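Local coordinates for carboxypeptidase Y inhibitor (Saccharomyces cerevisiae, PDB 1WPX), which inhibits carboxypeptidase Y specifically and potently, as a member of the phosphatidylethanolamine-binding protein family, at residues B[47-53]-B[212-217]; B[58-62]-B[150-154]; B[105-111]-B[186-190]; B[118-122]-B[135-141]. All blocks are in the same frame, centred on the assembly; numbering follows the deposited sequence.

Contact 1 (B[47-53]-B[212-217])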
# COMPACT_ATOMS: atom_id res chain seq x y z
N VAL B 47 -5.71 -13.89 -3.79
CA VAL B 47 -6.92 -13.36 -3.19
C VAL B 47 -6.33 -12.58 -2.02
O VAL B 47 -5.70 -13.16 -1.13
CB VAL B 47 -7.90 -14.50 -2.75
CG1 VAL B 47 -7.34 -15.84 -3.15
CG2 VAL B 47 -8.21 -14.43 -1.25
N ALA B 48 -6.49 -11.26 -2.06
CA ALA B 48 -5.90 -10.39 -1.05
C ALA B 48 -6.87 -9.53 -0.24
O ALA B 48 -6.79 -8.30 -0.28
CB ALA B 48 -4.85 -9.51 -1.70
N MET B 49 -7.76 -10.16 0.51
CA MET B 49 -8.71 -9.43 1.34
C MET B 49 -9.48 -8.36 0.58
O MET B 49 -9.28 -7.16 0.81
CB MET B 49 -7.98 -8.78 2.52
CG MET B 49 -7.35 -9.76 3.50
SD MET B 49 -8.54 -10.71 4.51
CE MET B 49 -8.99 -9.48 5.69
N GLY B 50 -10.36 -8.77 -0.33
CA GLY B 50 -11.18 -7.80 -1.04
C GLY B 50 -10.82 -7.35 -2.44
O GLY B 50 -11.56 -6.55 -3.02
N ASN B 51 -9.72 -7.82 -3.01
CA ASN B 51 -9.38 -7.41 -4.36
C ASN B 51 -10.36 -8.06 -5.34
O ASN B 51 -11.11 -8.97 -4.98
CB ASN B 51 -7.94 -7.79 -4.69
CG ASN B 51 -7.71 -9.28 -4.63
OD1 ASN B 51 -8.15 -9.96 -3.69
ND2 ASN B 51 -7.00 -9.80 -5.62
N THR B 52 -10.37 -7.58 -6.58
CA THR B 52 -11.26 -8.13 -7.59
C THR B 52 -10.45 -9.03 -8.51
O THR B 52 -9.32 -8.72 -8.86
CB THR B 52 -11.93 -6.99 -8.42
OG1 THR B 52 -12.84 -6.26 -7.59
CG2 THR B 52 -12.71 -7.57 -9.58
N LEU B 53 -11.03 -10.16 -8.89
CA LEU B 53 -10.36 -11.09 -9.77
C LEU B 53 -11.25 -11.44 -10.94
O LEU B 53 -12.46 -11.62 -10.78
CB LEU B 53 -9.99 -12.38 -9.03
CG LEU B 53 -8.80 -12.36 -8.09
CD1 LEU B 53 -8.67 -13.71 -7.41
CD2 LEU B 53 -7.54 -12.05 -8.88
N SER B 212 -9.74 -16.51 7.65
CA SER B 212 -10.57 -16.19 6.49
C SER B 212 -9.96 -15.13 5.56
O SER B 212 -9.32 -14.19 6.00
CB SER B 212 -11.94 -15.71 6.95
OG SER B 212 -12.74 -15.36 5.83
N ASN B 213 -10.18 -15.31 4.26
CA ASN B 213 -9.71 -14.37 3.24
C ASN B 213 -10.85 -14.32 2.22
O ASN B 213 -11.73 -15.17 2.24
CB ASN B 213 -8.44 -14.88 2.57
CG ASN B 213 -7.65 -13.77 1.89
OD1 ASN B 213 -8.17 -12.69 1.62
ND2 ASN B 213 -6.39 -14.05 1.60
N PHE B 214 -10.84 -13.34 1.33
CA PHE B 214 -11.91 -13.26 0.35
C PHE B 214 -11.58 -12.33 -0.81
O PHE B 214 -10.65 -11.53 -0.75
CB PHE B 214 -13.21 -12.80 1.02
CG PHE B 214 -13.23 -11.34 1.34
CD1 PHE B 214 -14.07 -10.48 0.64
CD2 PHE B 214 -12.37 -10.81 2.29
CE1 PHE B 214 -14.06 -9.11 0.90
CE2 PHE B 214 -12.35 -9.44 2.55
CZ PHE B 214 -13.20 -8.59 1.85
N PHE B 215 -12.36 -12.44 -1.88
CA PHE B 215 -12.16 -11.61 -3.05
C PHE B 215 -13.51 -11.35 -3.71
O PHE B 215 -14.53 -11.92 -3.31
CB PHE B 215 -11.19 -12.30 -4.03
CG PHE B 215 -11.77 -13.49 -4.77
CD1 PHE B 215 -12.38 -13.33 -6.01
CD2 PHE B 215 -11.66 -14.77 -4.24
CE1 PHE B 215 -12.86 -14.44 -6.72
CE2 PHE B 215 -12.14 -15.89 -4.95
CZ PHE B 215 -12.73 -15.72 -6.19
N TYR B 216 -13.51 -10.45 -4.69
CA TYR B 216 -14.72 -10.11 -5.42
C TYR B 216 -14.57 -10.52 -6.87
O TYR B 216 -13.47 -10.53 -7.42
CB TYR B 216 -15.00 -8.60 -5.38
CG TYR B 216 -15.54 -8.05 -4.07
CD1 TYR B 216 -14.68 -7.54 -3.10
CD2 TYR B 216 -16.91 -7.98 -3.83
CE1 TYR B 216 -15.17 -6.98 -1.92
CE2 TYR B 216 -17.42 -7.42 -2.66
CZ TYR B 216 -16.55 -6.92 -1.70
OH TYR B 216 -17.04 -6.37 -0.54
N ALA B 217 -15.69 -10.88 -7.48
CA ALA B 217 -15.73 -11.27 -8.87
C ALA B 217 -17.06 -10.76 -9.40
O ALA B 217 -18.05 -10.69 -8.66
CB ALA B 217 -15.63 -12.77 -9.01

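Contact 2 (B[58-62]-B[150-154]). With SO4 (sulfate ion), chain G.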
# COMPACT_ATOMS: atom_id res chain seq x y z
N ALA B 58 -10.24 -17.56 -11.61
CA ALA B 58 -10.66 -18.36 -10.47
C ALA B 58 -11.37 -19.63 -10.95
O ALA B 58 -12.24 -20.17 -10.27
CB ALA B 58 -11.59 -17.54 -9.59
N ARG B 59 -10.96 -20.10 -12.12
CA ARG B 59 -11.54 -21.28 -12.75
C ARG B 59 -11.19 -22.60 -12.06
O ARG B 59 -12.06 -23.46 -11.90
CB ARG B 59 -11.12 -21.31 -14.22
CG ARG B 59 -11.96 -22.20 -15.10
CD ARG B 59 -11.41 -22.22 -16.52
NE ARG B 59 -9.97 -22.50 -16.54
CZ ARG B 59 -9.32 -23.01 -17.58
NH1 ARG B 59 -9.98 -23.31 -18.70
NH2 ARG B 59 -8.01 -23.23 -17.50
N SER B 60 -9.94 -22.78 -11.67
CA SER B 60 -9.51 -24.01 -11.01
C SER B 60 -9.34 -23.82 -9.51
O SER B 60 -9.48 -22.70 -9.01
CB SER B 60 -8.19 -24.51 -11.61
OG SER B 60 -8.33 -24.71 -13.01
N LYS B 61 -9.06 -24.90 -8.78
CA LYS B 61 -8.89 -24.79 -7.34
C LYS B 61 -7.60 -24.06 -6.98
O LYS B 61 -6.54 -24.33 -7.56
CB LYS B 61 -8.91 -26.18 -6.68
CG LYS B 61 -9.01 -26.10 -5.17
CD LYS B 61 -9.38 -27.42 -4.51
CE LYS B 61 -8.22 -28.40 -4.49
NZ LYS B 61 -8.59 -29.62 -3.70
N PRO B 62 -7.67 -23.12 -6.03
CA PRO B 62 -6.51 -22.34 -5.59
C PRO B 62 -5.64 -23.05 -4.56
O PRO B 62 -6.03 -24.07 -3.99
CB PRO B 62 -7.15 -21.09 -5.01
CG PRO B 62 -8.35 -21.65 -4.34
CD PRO B 62 -8.90 -22.63 -5.38
N TYR B 150 -14.60 -28.45 -5.88
CA TYR B 150 -14.47 -27.03 -6.21
C TYR B 150 -15.20 -26.60 -7.46
O TYR B 150 -15.21 -27.30 -8.47
CB TYR B 150 -12.99 -26.66 -6.37
CG TYR B 150 -12.77 -25.20 -6.72
CD1 TYR B 150 -12.80 -24.22 -5.73
CD2 TYR B 150 -12.57 -24.80 -8.04
CE1 TYR B 150 -12.62 -22.87 -6.04
CE2 TYR B 150 -12.39 -23.45 -8.36
CZ TYR B 150 -12.41 -22.49 -7.36
OH TYR B 150 -12.23 -21.16 -7.66
N MET B 151 -15.79 -25.41 -7.39
CA MET B 151 -16.49 -24.81 -8.51
C MET B 151 -16.22 -23.30 -8.44
O MET B 151 -16.61 -22.64 -7.48
CB MET B 151 -17.99 -25.06 -8.42
CG MET B 151 -18.71 -24.66 -9.69
SD MET B 151 -20.47 -24.96 -9.62
CE MET B 151 -21.05 -23.28 -9.28
N GLY B 152 -15.54 -22.78 -9.46
CA GLY B 152 -15.21 -21.36 -9.50
C GLY B 152 -16.39 -20.41 -9.57
O GLY B 152 -17.53 -20.83 -9.74
N PRO B 153 -16.14 -19.09 -9.43
CA PRO B 153 -17.20 -18.09 -9.48
C PRO B 153 -17.94 -18.13 -10.82
O PRO B 153 -17.33 -18.35 -11.88
CB PRO B 153 -16.45 -16.77 -9.28
CG PRO B 153 -15.25 -17.18 -8.52
CD PRO B 153 -14.84 -18.45 -9.21
N ALA B 154 -19.24 -17.91 -10.75
CA ALA B 154 -20.08 -17.92 -11.94
C ALA B 154 -21.29 -17.03 -11.69
O ALA B 154 -22.44 -17.43 -11.93
CB ALA B 154 -20.52 -19.33 -12.26
S SO4 G . -22.08 -18.19 -7.71
O1 SO4 G . -22.76 -19.45 -8.06
O2 SO4 G . -20.77 -18.15 -8.38
O3 SO4 G . -22.90 -17.05 -8.14
O4 SO4 G . -21.90 -18.13 -6.25

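Contact 3 (B[105-111]-B[186-190])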
# COMPACT_ATOMS: atom_id res chain seq x y z
N HIS B 105 -31.43 -13.01 -2.19
CA HIS B 105 -30.81 -14.14 -1.50
C HIS B 105 -31.54 -15.47 -1.65
O HIS B 105 -31.45 -16.34 -0.78
CB HIS B 105 -30.64 -13.80 -0.02
CG HIS B 105 -29.77 -12.61 0.23
ND1 HIS B 105 -28.48 -12.52 -0.26
CD2 HIS B 105 -30.00 -11.47 0.91
CE1 HIS B 105 -27.96 -11.36 0.11
NE2 HIS B 105 -28.86 -10.71 0.82
N LYS B 106 -32.27 -15.63 -2.75
CA LYS B 106 -33.01 -16.86 -3.01
C LYS B 106 -32.08 -18.07 -2.89
O LYS B 106 -32.52 -19.17 -2.55
CB LYS B 106 -33.65 -16.81 -4.40
CG LYS B 106 -34.11 -18.17 -4.95
CD LYS B 106 -35.16 -18.85 -4.07
CE LYS B 106 -36.52 -18.16 -4.17
NZ LYS B 106 -37.09 -18.24 -5.55
N TRP B 107 -30.80 -17.86 -3.16
CA TRP B 107 -29.82 -18.94 -3.08
C TRP B 107 -28.65 -18.57 -2.18
O TRP B 107 -27.61 -19.23 -2.20
CB TRP B 107 -29.28 -19.27 -4.48
CG TRP B 107 -30.34 -19.43 -5.51
CD1 TRP B 107 -31.53 -20.08 -5.36
CD2 TRP B 107 -30.31 -18.94 -6.86
NE1 TRP B 107 -32.24 -20.04 -6.54
CE2 TRP B 107 -31.52 -19.35 -7.47
CE3 TRP B 107 -29.38 -18.21 -7.61
CZ2 TRP B 107 -31.82 -19.04 -8.80
CZ3 TRP B 107 -29.68 -17.91 -8.93
CH2 TRP B 107 -30.89 -18.33 -9.52
N SER B 108 -28.82 -17.51 -1.39
CA SER B 108 -27.77 -17.03 -0.50
C SER B 108 -26.97 -18.16 0.14
O SER B 108 -27.53 -19.10 0.71
CB SER B 108 -28.35 -16.13 0.60
OG SER B 108 -27.31 -15.47 1.32
N GLU B 109 -25.65 -18.02 0.03
CA GLU B 109 -24.69 -18.99 0.53
C GLU B 109 -24.73 -20.17 -0.42
O GLU B 109 -25.41 -21.15 -0.19
CB GLU B 109 -25.03 -19.40 1.96
CG GLU B 109 -24.63 -18.35 2.99
CD GLU B 109 -23.28 -18.62 3.65
OE1 GLU B 109 -22.44 -19.31 3.03
OE2 GLU B 109 -23.07 -18.14 4.78
N PHE B 110 -24.00 -20.01 -1.52
CA PHE B 110 -23.88 -21.03 -2.55
C PHE B 110 -22.55 -21.73 -2.23
O PHE B 110 -21.49 -21.09 -2.15
CB PHE B 110 -23.84 -20.36 -3.92
CG PHE B 110 -23.89 -21.32 -5.07
CD1 PHE B 110 -22.74 -21.94 -5.53
CD2 PHE B 110 -25.10 -21.57 -5.72
CE1 PHE B 110 -22.78 -22.81 -6.62
CE2 PHE B 110 -25.15 -22.44 -6.81
CZ PHE B 110 -23.99 -23.05 -7.26
N CYS B 111 -22.62 -23.04 -2.02
CA CYS B 111 -21.44 -23.82 -1.66
C CYS B 111 -20.51 -24.09 -2.84
O CYS B 111 -20.84 -24.83 -3.76
CB CYS B 111 -21.89 -25.14 -1.02
SG CYS B 111 -20.62 -25.96 -0.06
N ARG B 186 -25.61 -27.31 -3.37
CA ARG B 186 -25.07 -25.95 -3.28
C ARG B 186 -25.98 -24.80 -2.86
O ARG B 186 -25.74 -24.17 -1.83
CB ARG B 186 -24.35 -25.65 -4.59
CG ARG B 186 -23.31 -26.72 -4.83
CD ARG B 186 -22.39 -26.48 -6.00
NE ARG B 186 -21.13 -27.19 -5.76
CZ ARG B 186 -20.36 -27.67 -6.73
NH1 ARG B 186 -19.23 -28.29 -6.42
NH2 ARG B 186 -20.72 -27.53 -8.00
N PRO B 187 -27.03 -24.49 -3.64
CA PRO B 187 -27.87 -23.38 -3.19
C PRO B 187 -28.33 -23.55 -1.74
O PRO B 187 -28.91 -24.58 -1.38
CB PRO B 187 -29.02 -23.39 -4.20
CG PRO B 187 -29.01 -24.80 -4.75
CD PRO B 187 -27.55 -25.09 -4.88
N ASN B 188 -28.06 -22.54 -0.93
CA ASN B 188 -28.41 -22.52 0.50
C ASN B 188 -27.73 -23.66 1.25
O ASN B 188 -28.11 -23.97 2.38
CB ASN B 188 -29.93 -22.63 0.70
CG ASN B 188 -30.71 -21.69 -0.19
OD1 ASN B 188 -31.02 -22.03 -1.33
ND2 ASN B 188 -31.01 -20.51 0.32
N TRP B 189 -26.73 -24.27 0.63
CA TRP B 189 -26.02 -25.38 1.25
C TRP B 189 -27.04 -26.49 1.52
O TRP B 189 -26.90 -27.27 2.46
CB TRP B 189 -25.34 -24.95 2.56
CG TRP B 189 -24.03 -24.25 2.35
CD1 TRP B 189 -23.79 -23.15 1.57
CD2 TRP B 189 -22.75 -24.63 2.90
NE1 TRP B 189 -22.46 -22.83 1.60
CE2 TRP B 189 -21.80 -23.71 2.40
CE3 TRP B 189 -22.33 -25.65 3.76
CZ2 TRP B 189 -20.44 -23.79 2.74
CZ3 TRP B 189 -20.98 -25.73 4.09
CH2 TRP B 189 -20.06 -24.80 3.58
N GLY B 190 -28.07 -26.52 0.68
CA GLY B 190 -29.12 -27.52 0.81
C GLY B 190 -29.99 -27.39 2.04
O GLY B 190 -30.60 -28.37 2.47

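Contact 4 (B[118-122]-B[135-141])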
# COMPACT_ATOMS: atom_id res chain seq x y z
N LEU B 118 -7.84 -32.14 6.57
CA LEU B 118 -6.61 -31.57 6.04
C LEU B 118 -5.63 -31.41 7.19
O LEU B 118 -6.02 -30.98 8.27
CB LEU B 118 -6.88 -30.18 5.45
CG LEU B 118 -7.52 -30.03 4.07
CD1 LEU B 118 -8.14 -28.65 3.95
CD2 LEU B 118 -6.47 -30.26 3.00
N LYS B 119 -4.37 -31.74 6.96
CA LYS B 119 -3.38 -31.57 8.01
C LYS B 119 -2.24 -30.69 7.51
O LYS B 119 -1.95 -30.64 6.31
CB LYS B 119 -2.85 -32.93 8.50
CG LYS B 119 -2.13 -33.75 7.46
CD LYS B 119 -1.47 -34.97 8.08
CE LYS B 119 -0.92 -35.94 7.02
NZ LYS B 119 -1.98 -36.61 6.19
N LEU B 120 -1.62 -29.97 8.43
CA LEU B 120 -0.53 -29.07 8.08
C LEU B 120 0.80 -29.80 7.86
O LEU B 120 1.15 -30.72 8.60
CB LEU B 120 -0.36 -28.04 9.20
CG LEU B 120 -1.44 -26.96 9.29
CD1 LEU B 120 -1.46 -26.32 10.68
CD2 LEU B 120 -1.17 -25.92 8.21
N LEU B 121 1.53 -29.39 6.83
CA LEU B 121 2.84 -29.97 6.56
C LEU B 121 3.74 -29.46 7.68
O LEU B 121 4.61 -30.18 8.18
CB LEU B 121 3.39 -29.47 5.22
CG LEU B 121 2.71 -29.93 3.93
CD1 LEU B 121 3.16 -29.06 2.77
CD2 LEU B 121 3.03 -31.39 3.66
N ASN B 122 3.51 -28.21 8.08
CA ASN B 122 4.28 -27.56 9.14
C ASN B 122 5.78 -27.65 8.87
O ASN B 122 6.28 -27.03 7.93
CB ASN B 122 3.95 -28.18 10.50
CG ASN B 122 4.62 -27.44 11.66
OD1 ASN B 122 5.85 -27.40 11.76
ND2 ASN B 122 3.80 -26.86 12.54
N PHE B 135 4.69 -19.69 12.47
CA PHE B 135 4.98 -20.61 11.38
C PHE B 135 4.02 -20.43 10.23
O PHE B 135 2.85 -20.10 10.41
CB PHE B 135 4.96 -22.07 11.86
CG PHE B 135 3.60 -22.59 12.23
CD1 PHE B 135 2.66 -22.90 11.25
CD2 PHE B 135 3.25 -22.77 13.56
CE1 PHE B 135 1.41 -23.38 11.59
CE2 PHE B 135 2.00 -23.26 13.92
CZ PHE B 135 1.07 -23.56 12.93
N ALA B 136 4.54 -20.65 9.03
CA ALA B 136 3.75 -20.55 7.82
C ALA B 136 3.81 -21.94 7.21
O ALA B 136 4.90 -22.48 7.04
CB ALA B 136 4.35 -19.53 6.87
N SER B 137 2.66 -22.51 6.90
CA SER B 137 2.63 -23.84 6.32
C SER B 137 1.50 -24.06 5.33
O SER B 137 0.44 -23.47 5.44
CB SER B 137 2.53 -24.89 7.43
OG SER B 137 2.33 -26.19 6.88
N GLU B 138 1.76 -24.93 4.37
CA GLU B 138 0.77 -25.29 3.37
C GLU B 138 0.10 -26.54 3.91
O GLU B 138 0.50 -27.08 4.94
CB GLU B 138 1.43 -25.56 2.03
CG GLU B 138 2.19 -24.37 1.50
CD GLU B 138 2.68 -24.59 0.09
OE1 GLU B 138 3.44 -25.56 -0.13
OE2 GLU B 138 2.31 -23.78 -0.79
N PHE B 139 -0.92 -27.02 3.21
CA PHE B 139 -1.62 -28.21 3.67
C PHE B 139 -1.18 -29.47 2.96
O PHE B 139 -0.68 -29.43 1.83
CB PHE B 139 -3.12 -28.02 3.51
CG PHE B 139 -3.67 -26.90 4.32
CD1 PHE B 139 -3.87 -27.06 5.68
CD2 PHE B 139 -3.92 -25.66 3.74
CE1 PHE B 139 -4.33 -26.00 6.46
CE2 PHE B 139 -4.37 -24.60 4.51
CZ PHE B 139 -4.57 -24.76 5.88
N ASN B 140 -1.34 -30.60 3.64
CA ASN B 140 -1.02 -31.88 3.06
C ASN B 140 -2.36 -32.36 2.52
O ASN B 140 -3.25 -32.75 3.29
CB ASN B 140 -0.49 -32.84 4.11
CG ASN B 140 -0.02 -34.15 3.51
OD1 ASN B 140 0.55 -34.99 4.20
ND2 ASN B 140 -0.27 -34.33 2.22
N THR B 141 -2.49 -32.31 1.20
CA THR B 141 -3.71 -32.69 0.50
C THR B 141 -4.01 -34.19 0.48
O THR B 141 -5.15 -34.59 0.29
CB THR B 141 -3.66 -32.17 -0.95
OG1 THR B 141 -4.95 -32.29 -1.55
CG2 THR B 141 -2.65 -32.98 -1.77

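Contact 1 (B[47-53]-B[212-217])
F215, V47 and M49 give up the most surface here. Start at F215: L53 CD1 lies over one face of its ring, 4.2 Å from the F215 centroid, in a CH-pi contact, while V47 CB reaches F215 CD2 at 4.1 Å. V47 CG2 comes within 3.3 Å of N213 CG. At M49, with positive phi, the CA-to-CB bond points away from the strand, yet M49 SD stays 3.5 Å from N213 OD1 as the side chain packs on helix 8-18. M49 N donates to N213 OD1 at 2.8 Å; V47 O receives only a weak bond from N213 ND2 at 3.0 Å, an amide that also serves L37 O. In the antiparallel sheet of the phosphatidylethanolamine-binding fold, strand 208-217 pairs through one edge with strand 162-170, and the segment 47-53 runs along its other edge in the same direction. The backbone bonds are G50 N to F214 O at 2.8 Å, Y216 N to N51 O at 2.8 Å, and L53 N to Y216 O at 2.9 Å, with a single bridge at T52 and Y216. G50 has to be glycine, since a CB would jam against the preceding carbonyl and crowd F214; instead G50 CA lies over the F214 ring, 4.0 Å from its centroid. A48 O hydrogen-bonds to a polar side chain of the carboxypeptidase Y chain, which also packs on M49, N51 and T52.

Contact 2 (B[58-62]-B[150-154])
This is a partly buried packing of two irregular loops, one leading into strand 63-69 and the other following strand 145-148, with a tyrosine as the main piece between them. Y150, in the t rotamer, points its ring across to 58-62. K61 CA lies over one face of it, 3.8 Å from the ring centroid, and P62 CD joins on that face at 4.2 Å from the centroid, so the backbone of K61 and the ring of P62 cover that face of the tyrosine by CH-pi contacts. At the far end of the ring, Y150 OH donates to A58 O at 2.8 Å; the same hydroxyl is also hydrogen-bonded to Y41. A58 O is crowded further, with G152 CA at 3.3 Å in a CA-H...O contact and P153 CD also 3.3 Å from it. Such closeness explains the glycine: a CB on G152 would collide with A58 O. A58 CB then meets P153 CD at 3.4 Å, and both residues pack on F215 of the adjoining strand. Segment 150-154 also has polar partners beyond 58-62. M151 O accepts a hydrogen bond from H112 ND1, and A154 N donates to O2 of the sulfate at 2.8 Å. H112 and Y164 also bind this ion, which probably came from the crystallisation liquor; its position is consistent with the anion-binding pocket of the phosphatidylethanolamine-binding family.

Contact 3 (B[105-111]-B[186-190])
W189 and C111 make the tightest side-chain fit. With C111 in the t rotamer, its CB lies 3.6 Å from the centroid of the five-membered ring of W189 and its SG 3.6 Å from that of the six-membered ring, both over the face: a CH-pi contact beside a sulfur-aromatic one. W189, chi1 near -81°, lays one face of its indole against C111, and its NE1 hydrogen-bonds to T95, as does the carboxylate of E109. F110 starts with CB directed away, but its t rotamer brings the ring round to R186, whose CB sits over the face at 3.8 Å from the centroid. R186 is m at chi1 and t at chi2 and chi3, so the side chain runs out extended to a salt bridge with E149. P187 fills in between, with CB 4.1 Å from W107 CB and CD 4.1 Å from F110 CE2. The backbones hold each other lightly, through a weak bond from C111 N to R186 O at 3.3 Å. R186 to W189 forms a type II turn, N188 taking the positive phi of its third position. E109, also at positive phi, faces D96 together with F110: a G1 beta bulge, at the start of strand 110-120 and close to the sulfate-occupied pocket.

Contact 4 (B[118-122]-B[135-141])
Follow the backbone polar groups from K119 onwards. K119 O accepts from N140 N at 2.7 Å, nearly straight, and L120 faces F139 as an antiparallel non-hydrogen-bonded pair. L121 N then donates to E138 O at 3.2 Å. One residue later the chain turns, N122 adopting positive phi, and a side chain takes over: N122 N donates to S137 OG at 2.6 Å. That hydroxyl in turn donates to E138 O, 2.8 Å from S137 OG, so E138 O has two donors and S137 OG both gives and receives. The S137 backbone, meanwhile, bonds to F66 on the neighbouring strand 63-69, and that of L118 to F90. Apolar contacts fill the gaps: L120 CD2 meets F139 CE1 at 3.6 Å, and L120 CD1 meets F135 CE1 at 4.2 Å. The chemistry implies that the serine hydroxyl continues the pairing to N122, the last modelled residue before the gap 123-131.

Overall arrangement
Contact 1 joins the outermost segments along the chain and encloses the other three; contacts 2 and 3 alternate their segments, and contact 4 lies innermost, between neighbouring strands. Contacts 1, 3 and 4 all reach the one antiparallel sheet, and strand 110-120 serves contact 3 near its start and contact 4 at its end, with centres 29 Å apart on opposite sides of the chain's centre. Contact 2 links the set: its centre is 13 Å from that of contact 1, where P153 and A58 pack on F215, and 16 Å from that of contact 3, where M151 meets F110 and R186. Contacts 2 and 3 thus border the sulfate site together, whereas contacts 1 and 4 both meet carboxypeptidase Y.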